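Side-chain contacts in CopC (Methylosinus trichosporium OB3b, PDB 5ICU), which binds copper(II) and probably serves as a periplasmic copper chaperone in metal homeostasis: residues 20-25 against 89-94; 38-41 against 45-48. All coordinates share one frame; numbering follows the deposited sequence.

Contact 1: residues 20-25 against 89-94; sequences KLVKLR and GKYEFT
V22 and L24 of segment 20-25 face Y91 of segment 89-94 across two backbones that stay well apart, the nearest pair of CA atoms, those of V22 and F93, being 10.7 Å from each other, and no hydrogen bond joins them. Everything that touches is therefore side chain, and the tyrosine does most of the bridging. The first torsion of Y91 places its ring between the backbone N and the carbonyl carbon (chi1 65°), from where it reaches across until its hydroxyl lies among the aliphatic groups of the other strand. V22 and Y91 approach from opposite directions, with V22 CG1 3.7 Å from Y91 OH. L24 instead slides past the tyrosine: its CD2 lies in the ring plane at the edge, 3.6 Å from Y91 OH and 4.0 Å from Y91 CE2. This is the facing of two sheets in a beta sandwich, the cupredoxin-like fold of CopC, with strand 21-26 in the three-stranded antiparallel sheet and strand 86-95 in the mixed one. V22 turns CG1 anti to its own backbone N (chi1 170°), and this branch is the one that meets the phenol oxygen. The hydroxyl, although packed against methyl groups, has a polar partner in a weak hydrogen bond with the carbonyl oxygen of P9. F93 points into the same interior, but its CE1 stays 5.0 Å from V22 CG2, the closest approach of F93 to segment 20-25; it packs on P9, P19, L68 and V75. On the 89-94 strand itself, T94 OG1 donates to the syn side of E92 OE2 at 2.8 Å.

Contact 2: residues 38-41 against 45-48; sequences SILD and KLVV
I39 and V48 form an antiparallel hydrogen-bonded pair, while L40 and L46 form a non-hydrogen-bonded one; the register slips by one residue between them, so that V47 and V48 both face I39 in a classic beta bulge. The amide N-H of I39 donates to V48 O (3.0 Å), and I39 O in turn accepts from V47 N (2.8 Å). Further along, D41 N donates to K45 O at 2.9 Å. The amide of K45 is taken up by a side chain: K45 N to D41 OD1 spans 3.0 Å, the donor standing above the carboxylate, 53° out of its plane. The same OD1 is also hydrogen-bonded to T43 OG1, so one oxygen ties down two groups of the turn. With chi1 at 78°, D41 swings its carboxylate over K45 CB. Were D41 replaced by alanine, K45 N and the T43 hydroxyl would probably lose their shared acceptor, and the turn would be less firmly fixed. Apolar contacts flank the ladder: I39 CD1 meets V48 CG1 at 3.8 Å, their side chains lying side by side, and L40 CD2 comes within 4.0 Å of L46 CD1. The hairpin of strands 36-40 and 46-50 forms one margin of the mixed sheet; strand 71-80 pairs with 36-40 through backbone bonds of S38 with K76 and of L40 with V74, while I39 and V48 pack on L63 of strand 60-64.

Overall arrangement
The two contacts illustrate how one beta sandwich is held in different ways within and between its sheets. Contact 1 lies near the centre of the chain, where buried side chains link the two sheets without backbone bonding. Contact 2, about 11 Å away between centres, is partly buried and joins neighbouring strands of the mixed sheet, largely through main-chain hydrogen bonds, with the turn end more polar. Strand 86-95 belongs to that same sheet, and contact 2 is nested in the chain between the segments of contact 1. They touch through V22 CG2 and I39 CD1, 4.0 Å apart, so the hairpin's inward-facing isoleucine continues the apolar interior.

Contact 1: residues 20-25 against 89-94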
# COMPACT_ATOMS: atom_id res chain seq x y z
N LYS A 20 2.88 9.07 -5.05
CA LYS A 20 4.31 8.76 -5.10
C LYS A 20 4.63 7.51 -4.28
O LYS A 20 5.50 6.71 -4.63
CB LYS A 20 5.10 9.93 -4.58
CG LYS A 20 4.95 11.16 -5.47
CD LYS A 20 5.91 12.25 -5.02
CE LYS A 20 5.77 13.50 -5.89
NZ LYS A 20 7.00 14.34 -5.91
N LEU A 21 3.88 7.31 -3.22
CA LEU A 21 4.01 6.09 -2.46
C LEU A 21 2.73 5.72 -1.79
O LEU A 21 1.77 6.51 -1.72
CB LEU A 21 5.19 6.13 -1.51
CG LEU A 21 5.21 7.28 -0.58
CD1 LEU A 21 4.16 7.12 0.45
CD2 LEU A 21 6.54 7.48 0.16
N VAL A 22 2.69 4.46 -1.37
CA VAL A 22 1.65 3.91 -0.52
C VAL A 22 2.24 3.88 0.88
O VAL A 22 3.35 3.36 1.05
CB VAL A 22 1.24 2.51 -0.96
CG1 VAL A 22 0.33 1.83 0.07
CG2 VAL A 22 0.56 2.55 -2.30
N LYS A 23 1.52 4.44 1.84
CA LYS A 23 1.94 4.47 3.24
C LYS A 23 0.94 3.72 4.07
O LYS A 23 -0.26 4.04 4.05
CB LYS A 23 1.98 5.91 3.78
CG LYS A 23 2.85 6.83 3.00
CD LYS A 23 3.04 8.20 3.63
CE LYS A 23 3.00 9.37 2.65
NZ LYS A 23 4.02 10.41 2.99
N LEU A 24 1.40 2.73 4.83
CA LEU A 24 0.52 1.96 5.71
C LEU A 24 0.97 2.09 7.14
O LEU A 24 2.18 2.07 7.40
CB LEU A 24 0.58 0.49 5.29
CG LEU A 24 0.25 0.12 3.85
CD1 LEU A 24 0.28 -1.39 3.67
CD2 LEU A 24 -1.10 0.64 3.41
N ARG A 25 0.03 2.21 8.07
CA ARG A 25 0.32 2.24 9.50
C ARG A 25 -0.51 1.18 10.17
O ARG A 25 -1.71 1.01 9.85
CB ARG A 25 0.02 3.63 10.09
CG ARG A 25 0.28 3.72 11.57
CD ARG A 25 0.39 5.13 12.08
NE ARG A 25 -0.84 5.87 11.91
CZ ARG A 25 -1.88 5.86 12.77
NH1 ARG A 25 -1.85 5.14 13.89
NH2 ARG A 25 -2.96 6.61 12.51
N GLY A 89 -4.11 -8.15 4.26
CA GLY A 89 -5.29 -7.34 3.96
C GLY A 89 -5.12 -6.74 2.58
O GLY A 89 -4.17 -7.01 1.86
N LYS A 90 -6.09 -5.93 2.20
CA LYS A 90 -6.21 -5.41 0.85
C LYS A 90 -7.29 -4.34 0.78
O LYS A 90 -8.26 -4.41 1.51
CB LYS A 90 -6.44 -6.51 -0.19
CG LYS A 90 -7.75 -7.28 -0.07
CD LYS A 90 -7.75 -8.28 1.08
CE LYS A 90 -8.92 -9.22 1.04
NZ LYS A 90 -8.92 -10.10 2.23
N TYR A 91 -7.09 -3.39 -0.11
CA TYR A 91 -8.12 -2.37 -0.37
C TYR A 91 -7.94 -1.76 -1.73
O TYR A 91 -6.88 -1.90 -2.32
CB TYR A 91 -8.11 -1.29 0.72
CG TYR A 91 -6.82 -0.46 0.76
CD1 TYR A 91 -6.67 0.68 -0.04
CD2 TYR A 91 -5.74 -0.78 1.59
CE1 TYR A 91 -5.48 1.42 -0.02
CE2 TYR A 91 -4.59 -0.05 1.62
CZ TYR A 91 -4.46 1.07 0.82
OH TYR A 91 -3.31 1.83 0.86
N GLU A 92 -8.97 -1.08 -2.22
CA GLU A 92 -8.96 -0.48 -3.54
C GLU A 92 -8.81 1.03 -3.43
O GLU A 92 -9.23 1.63 -2.45
CB GLU A 92 -10.25 -0.84 -4.27
CG GLU A 92 -10.39 -0.36 -5.70
CD GLU A 92 -11.13 0.95 -5.89
OE1 GLU A 92 -11.88 1.42 -5.00
OE2 GLU A 92 -10.98 1.54 -6.97
N PHE A 93 -8.20 1.63 -4.45
CA PHE A 93 -8.25 3.10 -4.62
C PHE A 93 -8.24 3.40 -6.10
O PHE A 93 -7.92 2.55 -6.89
CB PHE A 93 -7.13 3.83 -3.88
CG PHE A 93 -5.79 3.69 -4.51
CD1 PHE A 93 -4.99 2.63 -4.24
CD2 PHE A 93 -5.32 4.66 -5.41
CE1 PHE A 93 -3.74 2.50 -4.81
CE2 PHE A 93 -4.08 4.54 -5.99
CZ PHE A 93 -3.28 3.47 -5.71
N THR A 94 -8.63 4.63 -6.44
CA THR A 94 -8.71 5.05 -7.84
C THR A 94 -7.89 6.28 -8.09
O THR A 94 -7.90 7.22 -7.29
CB THR A 94 -10.17 5.32 -8.23
OG1 THR A 94 -10.96 4.12 -8.07
CG2 THR A 94 -10.24 5.74 -9.69

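Contact 2: residues 38-41 against 45-48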
# COMPACT_ATOMS: atom_id res chain seq x y z
N SER A 38 1.87 -4.98 -2.27
CA SER A 38 1.76 -5.07 -3.72
C SER A 38 0.68 -4.14 -4.23
O SER A 38 -0.34 -3.96 -3.58
CB SER A 38 1.37 -6.47 -4.19
OG SER A 38 2.32 -7.43 -3.77
N ILE A 39 0.88 -3.56 -5.41
CA ILE A 39 -0.17 -2.87 -6.13
C ILE A 39 -0.54 -3.68 -7.33
O ILE A 39 0.33 -4.08 -8.12
CB ILE A 39 0.30 -1.47 -6.58
CG1 ILE A 39 0.71 -0.61 -5.37
CG2 ILE A 39 -0.77 -0.77 -7.41
CD1 ILE A 39 1.31 0.72 -5.73
N LEU A 40 -1.84 -3.93 -7.47
CA LEU A 40 -2.43 -4.66 -8.61
C LEU A 40 -3.23 -3.69 -9.43
O LEU A 40 -3.88 -2.83 -8.89
CB LEU A 40 -3.38 -5.79 -8.13
CG LEU A 40 -2.83 -6.76 -7.13
CD1 LEU A 40 -3.91 -7.80 -6.82
CD2 LEU A 40 -1.53 -7.41 -7.58
N ASP A 41 -3.16 -3.81 -10.75
CA ASP A 41 -4.03 -3.00 -11.61
C ASP A 41 -5.42 -3.57 -11.73
O ASP A 41 -5.74 -4.55 -11.05
CB ASP A 41 -3.34 -2.74 -12.98
CG ASP A 41 -3.40 -3.91 -13.94
OD1 ASP A 41 -4.10 -4.88 -13.71
OD2 ASP A 41 -2.70 -3.85 -15.00
N LYS A 45 -3.11 -7.55 -12.62
CA LYS A 45 -1.70 -7.65 -12.94
C LYS A 45 -0.87 -6.96 -11.85
O LYS A 45 -1.19 -5.86 -11.39
CB LYS A 45 -1.41 -7.00 -14.29
CG LYS A 45 0.01 -7.15 -14.74
CD LYS A 45 0.19 -6.69 -16.18
CE LYS A 45 1.60 -7.01 -16.65
NZ LYS A 45 2.65 -6.29 -15.88
N LEU A 46 0.22 -7.60 -11.46
CA LEU A 46 1.14 -7.05 -10.47
C LEU A 46 1.89 -5.87 -11.06
O LEU A 46 2.62 -6.02 -12.02
CB LEU A 46 2.09 -8.15 -9.99
CG LEU A 46 3.11 -7.72 -8.93
CD1 LEU A 46 2.49 -7.22 -7.66
CD2 LEU A 46 4.08 -8.88 -8.68
N VAL A 47 1.71 -4.70 -10.47
CA VAL A 47 2.41 -3.48 -10.91
C VAL A 47 3.77 -3.37 -10.22
O VAL A 47 4.79 -3.11 -10.87
CB VAL A 47 1.55 -2.24 -10.62
CG1 VAL A 47 2.30 -0.96 -11.01
CG2 VAL A 47 0.23 -2.32 -11.42
N VAL A 48 3.77 -3.53 -8.89
CA VAL A 48 4.99 -3.41 -8.09
C VAL A 48 4.77 -4.11 -6.77
O VAL A 48 3.63 -4.18 -6.31
CB VAL A 48 5.38 -1.90 -7.86
CG1 VAL A 48 4.34 -1.14 -7.11
CG2 VAL A 48 6.75 -1.81 -7.19